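Local atomic coordinates of nigritoxine (Vibrio nigripulchritudo, PDB entry 5M41), a protein that acts as a bacterial toxin against crustaceans and insects. Residues F119-F131 with G158-R170. Residues are numbered along the deposited sequence; the frame is centred on the assembly and turned at random. Where two conformers were deposited one is given.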
loop_
_atom_site.group_PDB
_atom_site.type_symbol
_atom_site.label_atom_id
_atom_site.label_comp_id
_atom_site.label_asym_id
_atom_site.label_seq_id
_atom_site.Cartn_x
_atom_site.Cartn_y
_atom_site.Cartn_z
ATOM N N PHE A 119 24.309 -6.900 -51.713
ATOM C CA PHE A 119 23.182 -7.760 -51.280
ATOM C C PHE A 119 23.647 -9.176 -50.916
ATOM O O PHE A 119 23.156 -9.778 -49.957
ATOM C CB PHE A 119 22.077 -7.822 -52.356
ATOM C CG PHE A 119 21.180 -6.597 -52.393
ATOM C CD1 PHE A 119 20.436 -6.220 -51.276
ATOM C CD2 PHE A 119 21.071 -5.838 -53.551
ATOM C CE1 PHE A 119 19.610 -5.097 -51.304
ATOM C CE2 PHE A 119 20.252 -4.713 -53.599
ATOM C CZ PHE A 119 19.514 -4.341 -52.469
ATOM N N ASN A 120 24.622 -9.695 -51.668
ATOM C CA ASN A 120 25.092 -11.064 -51.461
ATOM C C ASN A 120 25.818 -11.274 -50.141
ATOM O O ASN A 120 25.812 -12.381 -49.603
ATOM C CB ASN A 120 25.945 -11.535 -52.643
ATOM C CG ASN A 120 25.138 -11.638 -53.918
ATOM O OD1 ASN A 120 24.823 -12.734 -54.372
ATOM N ND2 ASN A 120 24.768 -10.497 -54.484
ATOM N N ASN A 121 26.409 -10.204 -49.621
ATOM C CA ASN A 121 27.150 -10.233 -48.364
ATOM C C ASN A 121 26.274 -10.117 -47.104
ATOM O O ASN A 121 26.762 -10.283 -45.983
ATOM C CB ASN A 121 28.234 -9.147 -48.380
ATOM C CG ASN A 121 29.356 -9.445 -49.385
ATOM O OD1 ASN A 121 29.510 -10.573 -49.866
ATOM N ND2 ASN A 121 30.142 -8.433 -49.701
ATOM N N ILE A 122 24.983 -9.845 -47.293
ATOM C CA ILE A 122 24.053 -9.767 -46.162
ATOM C C ILE A 122 23.464 -11.131 -45.859
ATOM O O ILE A 122 22.695 -11.680 -46.657
ATOM C CB ILE A 122 22.937 -8.716 -46.380
ATOM C CG1 ILE A 122 23.567 -7.322 -46.377
ATOM C CG2 ILE A 122 21.905 -8.803 -45.260
ATOM C CD1 ILE A 122 22.757 -6.282 -47.102
ATOM N N ASN A 123 23.828 -11.674 -44.701
ATOM C CA ASN A 123 23.398 -13.021 -44.355
ATOM C C ASN A 123 22.955 -13.259 -42.900
ATOM O O ASN A 123 22.540 -14.373 -42.569
ATOM C CB ASN A 123 24.498 -14.015 -44.757
ATOM C CG ASN A 123 25.810 -13.717 -44.089
ATOM O OD1 ASN A 123 25.863 -13.473 -42.889
ATOM N ND2 ASN A 123 26.882 -13.715 -44.871
ATOM N N ASP A 124 22.995 -12.231 -42.051
ATOM C CA ASP A 124 22.721 -12.315 -40.602
ATOM C C ASP A 124 21.273 -12.722 -40.318
ATOM O O ASP A 124 20.364 -12.375 -41.089
ATOM C CB ASP A 124 23.018 -10.936 -39.962
ATOM C CG ASP A 124 22.964 -10.942 -38.421
ATOM O OD1 ASP A 124 23.813 -11.602 -37.779
ATOM O OD2 ASP A 124 22.098 -10.245 -37.850
ATOM N N GLU A 125 21.064 -13.410 -39.203
ATOM C CA GLU A 125 19.777 -13.874 -38.757
ATOM C C GLU A 125 18.802 -12.703 -38.557
ATOM O O GLU A 125 17.597 -12.854 -38.759
ATOM C CB GLU A 125 19.971 -14.689 -37.461
ATOM C CG GLU A 125 18.737 -15.405 -36.904
ATOM C CD GLU A 125 18.034 -16.317 -37.911
ATOM O OE1 GLU A 125 18.675 -16.796 -38.864
ATOM O OE2 GLU A 125 16.815 -16.564 -37.748
ATOM N N SER A 126 19.322 -11.531 -38.193
ATOM C CA SER A 126 18.466 -10.372 -37.996
ATOM C C SER A 126 17.794 -9.897 -39.295
ATOM O O SER A 126 16.843 -9.107 -39.237
ATOM C CB SER A 126 19.221 -9.228 -37.316
ATOM O OG SER A 126 20.084 -8.571 -38.226
ATOM N N PHE A 127 18.299 -10.359 -40.443
ATOM C CA PHE A 127 17.666 -10.115 -41.747
ATOM C C PHE A 127 16.750 -11.280 -42.103
ATOM O O PHE A 127 15.600 -11.098 -42.525
ATOM C CB PHE A 127 18.718 -9.901 -42.844
ATOM C CG PHE A 127 19.362 -8.542 -42.800
ATOM C CD1 PHE A 127 18.874 -7.500 -43.582
ATOM C CD2 PHE A 127 20.420 -8.280 -41.924
ATOM C CE1 PHE A 127 19.454 -6.237 -43.521
ATOM C CE2 PHE A 127 21.002 -7.010 -41.856
ATOM C CZ PHE A 127 20.523 -5.996 -42.663
ATOM N N ARG A 128 17.253 -12.480 -41.871
ATOM C CA ARG A 128 16.543 -13.672 -42.214
ATOM C C ARG A 128 15.215 -13.791 -41.467
ATOM O O ARG A 128 14.245 -14.289 -42.042
ATOM C CB ARG A 128 17.402 -14.885 -41.907
ATOM C CG ARG A 128 16.891 -16.147 -42.578
ATOM C CD ARG A 128 17.910 -17.266 -42.428
ATOM N NE ARG A 128 17.246 -18.550 -42.553
ATOM C CZ ARG A 128 16.706 -19.212 -41.534
ATOM N NH1 ARG A 128 16.768 -18.718 -40.300
ATOM N NH2 ARG A 128 16.105 -20.375 -41.755
ATOM N N GLN A 129 15.207 -13.359 -40.201
ATOM C CA GLN A 129 14.022 -13.347 -39.307
ATOM C C GLN A 129 12.869 -12.525 -39.863
ATOM O O GLN A 129 11.741 -12.677 -39.435
ATOM C CB GLN A 129 14.376 -12.632 -38.003
ATOM C CG GLN A 129 14.792 -13.499 -36.859
ATOM C CD GLN A 129 15.343 -12.661 -35.715
ATOM O OE1 GLN A 129 15.223 -11.419 -35.682
ATOM N NE2 GLN A 129 15.981 -13.337 -34.775
ATOM N N ASN A 130 13.184 -11.585 -40.743
ATOM C CA ASN A 130 12.182 -10.673 -41.287
ATOM C C ASN A 130 11.310 -11.295 -42.367
ATOM O O ASN A 130 10.372 -10.641 -42.873
ATOM C CB ASN A 130 12.856 -9.403 -41.800
ATOM C CG ASN A 130 13.316 -8.484 -40.673
ATOM O OD1 ASN A 130 12.710 -8.459 -39.616
ATOM N ND2 ASN A 130 14.365 -7.701 -40.912
ATOM N N PHE A 131 11.598 -12.563 -42.699
ATOM C CA PHE A 131 10.853 -13.297 -43.699
ATOM C C PHE A 131 10.003 -14.382 -43.049
ATOM O O PHE A 131 10.403 -14.961 -42.051
ATOM C CB PHE A 131 11.824 -13.885 -44.746
ATOM C CG PHE A 131 12.588 -12.819 -45.509
ATOM C CD1 PHE A 131 12.029 -12.198 -46.632
ATOM C CD2 PHE A 131 13.854 -12.410 -45.079
ATOM C CE1 PHE A 131 12.734 -11.214 -47.324
ATOM C CE2 PHE A 131 14.552 -11.413 -45.751
ATOM C CZ PHE A 131 13.990 -10.810 -46.878
ATOM N N GLY A 158 23.738 -21.321 -45.967
ATOM C CA GLY A 158 24.220 -20.483 -47.061
ATOM C C GLY A 158 23.284 -19.331 -47.419
ATOM O O GLY A 158 23.441 -18.697 -48.469
ATOM N N TRP A 159 22.321 -19.046 -46.544
ATOM C CA TRP A 159 21.302 -18.005 -46.792
ATOM C C TRP A 159 21.880 -16.608 -46.983
ATOM O O TRP A 159 22.724 -16.172 -46.196
ATOM C CB TRP A 159 20.259 -18.034 -45.661
ATOM C CG TRP A 159 19.117 -17.077 -45.882
ATOM C CD1 TRP A 159 17.864 -17.351 -46.426
ATOM C CD2 TRP A 159 19.095 -15.639 -45.581
ATOM N NE1 TRP A 159 17.089 -16.211 -46.476
ATOM C CE2 TRP A 159 17.769 -15.153 -45.986
ATOM C CE3 TRP A 159 20.003 -14.744 -45.034
ATOM C CZ2 TRP A 159 17.405 -13.833 -45.854
ATOM C CZ3 TRP A 159 19.615 -13.406 -44.901
ATOM C CH2 TRP A 159 18.345 -12.966 -45.296
ATOM N N ASN A 160 21.441 -15.893 -48.026
ATOM C CA ASN A 160 21.797 -14.473 -48.193
ATOM C C ASN A 160 20.818 -13.667 -49.062
ATOM O O ASN A 160 19.947 -14.246 -49.704
ATOM C CB ASN A 160 23.268 -14.294 -48.654
ATOM C CG ASN A 160 23.501 -14.728 -50.086
ATOM O OD1 ASN A 160 22.969 -14.141 -51.030
ATOM N ND2 ASN A 160 24.337 -15.748 -50.257
ATOM N N LEU A 161 20.977 -12.344 -49.093
ATOM C CA LEU A 161 20.070 -11.468 -49.857
ATOM C C LEU A 161 20.406 -11.228 -51.344
ATOM O O LEU A 161 19.796 -10.361 -51.992
ATOM C CB LEU A 161 19.916 -10.116 -49.141
ATOM C CG LEU A 161 19.188 -10.038 -47.791
ATOM C CD1 LEU A 161 19.090 -8.576 -47.390
ATOM C CD2 LEU A 161 17.792 -10.657 -47.835
ATOM N N GLY A 162 21.338 -12.013 -51.899
ATOM C CA GLY A 162 21.695 -11.915 -53.317
ATOM C C GLY A 162 20.499 -11.887 -54.249
ATOM O O GLY A 162 20.505 -11.174 -55.257
ATOM N N TYR A 163 19.448 -12.622 -53.891
ATOM C CA TYR A 163 18.248 -12.687 -54.739
ATOM C C TYR A 163 17.504 -11.349 -54.915
ATOM O O TYR A 163 16.712 -11.195 -55.846
ATOM C CB TYR A 163 17.290 -13.798 -54.278
ATOM C CG TYR A 163 16.545 -13.522 -52.988
ATOM C CD1 TYR A 163 15.209 -13.112 -53.007
ATOM C CD2 TYR A 163 17.166 -13.695 -51.745
ATOM C CE1 TYR A 163 14.514 -12.868 -51.826
ATOM C CE2 TYR A 163 16.482 -13.450 -50.563
ATOM C CZ TYR A 163 15.155 -13.045 -50.611
ATOM O OH TYR A 163 14.472 -12.820 -49.443
ATOM N N PHE A 164 17.779 -10.380 -54.047
ATOM C CA PHE A 164 17.200 -9.043 -54.184
ATOM C C PHE A 164 17.626 -8.396 -55.517
ATOM O O PHE A 164 16.967 -7.493 -56.019
ATOM C CB PHE A 164 17.607 -8.157 -52.995
ATOM C CG PHE A 164 16.679 -8.238 -51.797
ATOM C CD1 PHE A 164 16.114 -9.454 -51.387
ATOM C CD2 PHE A 164 16.397 -7.086 -51.052
ATOM C CE1 PHE A 164 15.268 -9.512 -50.275
ATOM C CE2 PHE A 164 15.558 -7.140 -49.930
ATOM C CZ PHE A 164 14.994 -8.355 -49.545
ATOM N N ASN A 165 18.719 -8.882 -56.106
ATOM C CA ASN A 165 19.192 -8.347 -57.387
ATOM C C ASN A 165 18.330 -8.700 -58.591
ATOM O O ASN A 165 18.386 -8.020 -59.613
ATOM C CB ASN A 165 20.634 -8.769 -57.635
ATOM C CG ASN A 165 21.584 -8.078 -56.706
ATOM O OD1 ASN A 165 21.634 -6.851 -56.669
ATOM N ND2 ASN A 165 22.327 -8.854 -55.926
ATOM N N GLN A 166 17.534 -9.754 -58.466
ATOM C CA GLN A 166 16.667 -10.185 -59.559
ATOM C C GLN A 166 15.256 -9.620 -59.434
ATOM O O GLN A 166 14.468 -9.676 -60.387
ATOM C CB GLN A 166 16.632 -11.709 -59.634
ATOM C CG GLN A 166 18.010 -12.318 -59.868
ATOM C CD GLN A 166 18.254 -13.528 -58.984
ATOM O OE1 GLN A 166 17.315 -14.250 -58.618
ATOM N NE2 GLN A 166 19.520 -13.754 -58.625
ATOM N N LYS A 167 14.946 -9.049 -58.274
ATOM C CA LYS A 167 13.592 -8.556 -58.031
ATOM C C LYS A 167 13.449 -7.076 -58.332
ATOM O O LYS A 167 14.408 -6.300 -58.251
ATOM C CB LYS A 167 13.123 -8.890 -56.609
ATOM C CG LYS A 167 12.699 -10.343 -56.432
ATOM C CD LYS A 167 12.432 -10.649 -54.974
ATOM C CE LYS A 167 11.978 -12.082 -54.761
ATOM N NZ LYS A 167 10.614 -12.350 -55.281
ATOM N N THR A 168 12.240 -6.693 -58.706
ATOM C CA THR A 168 11.951 -5.301 -58.957
ATOM C C THR A 168 10.866 -4.827 -57.956
ATOM O O THR A 168 9.696 -5.205 -58.067
ATOM C CB THR A 168 11.612 -5.077 -60.441
ATOM O OG1 THR A 168 11.364 -3.687 -60.665
ATOM C CG2 THR A 168 10.400 -5.920 -60.875
ATOM N N PRO A 169 11.279 -4.059 -56.925
ATOM C CA PRO A 169 10.332 -3.684 -55.860
ATOM C C PRO A 169 9.402 -2.537 -56.281
ATOM O O PRO A 169 9.720 -1.807 -57.214
ATOM C CB PRO A 169 11.249 -3.259 -54.698
ATOM C CG PRO A 169 12.546 -2.874 -55.350
ATOM C CD PRO A 169 12.669 -3.681 -56.608
ATOM N N ARG A 170 8.266 -2.356 -55.616
ATOM C CA ARG A 170 7.482 -1.179 -55.972
ATOM C C ARG A 170 7.932 0.048 -55.193
ATOM O O ARG A 170 8.547 -0.063 -54.129
ATOM C CB ARG A 170 5.957 -1.411 -55.984
ATOM C CG ARG A 170 5.268 -1.579 -54.654
ATOM C CD ARG A 170 4.720 -0.305 -54.004
ATOM N NE ARG A 170 4.539 -0.636 -52.577
ATOM C CZ ARG A 170 3.419 -0.534 -51.867
ATOM N NH1 ARG A 170 2.300 -0.010 -52.372
ATOM N NH2 ARG A 170 3.445 -0.933 -50.606
HETATM O O HOH W 1 22.579 -15.256 -53.722
#
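R128 lies across one face of the W159 indole, and its chain can be followed atom by atom. CB rests 4.0 Å from W159 CH2; CG sits over the five-membered ring, 3.7 Å from its centroid and 14° off the normal, a CH-pi contact; CD packs against W159 CG, and NE lies 4.1 Å from W159 CD1. Because CG is anti to the backbone N (chi1 -164°) and the chain is extended to NE, the methylenes track the indole. The guanidinium stands nearly perpendicular to the ring, and NH1 forms a salt bridge with E125 OE1. R128 CZ is 5.6 Å from the centroid of the five-membered ring, so any cation-pi attraction is weak at best. At the indole edge, F131 CE2 lies 3.7 Å from W159 CZ2. L161 divides its branches: CD1 meets I122 CG2 at 3.5 Å, while CD2 reaches the F131 ring. L161 N donates to I122 O (3.1 Å, 147° at the hydrogen). Farther along, F164 CB covers the centre of one F119 face, 3.9 Å from the centroid. L100 of strand 98-102 touches I122, F127 and L161, placing this apolar layer against the five-stranded antiparallel sheet. Beyond the L161 N to I122 O bond, the association rests mainly on aromatic and aliphatic packing, while the arginine's charge is paired within its own helix.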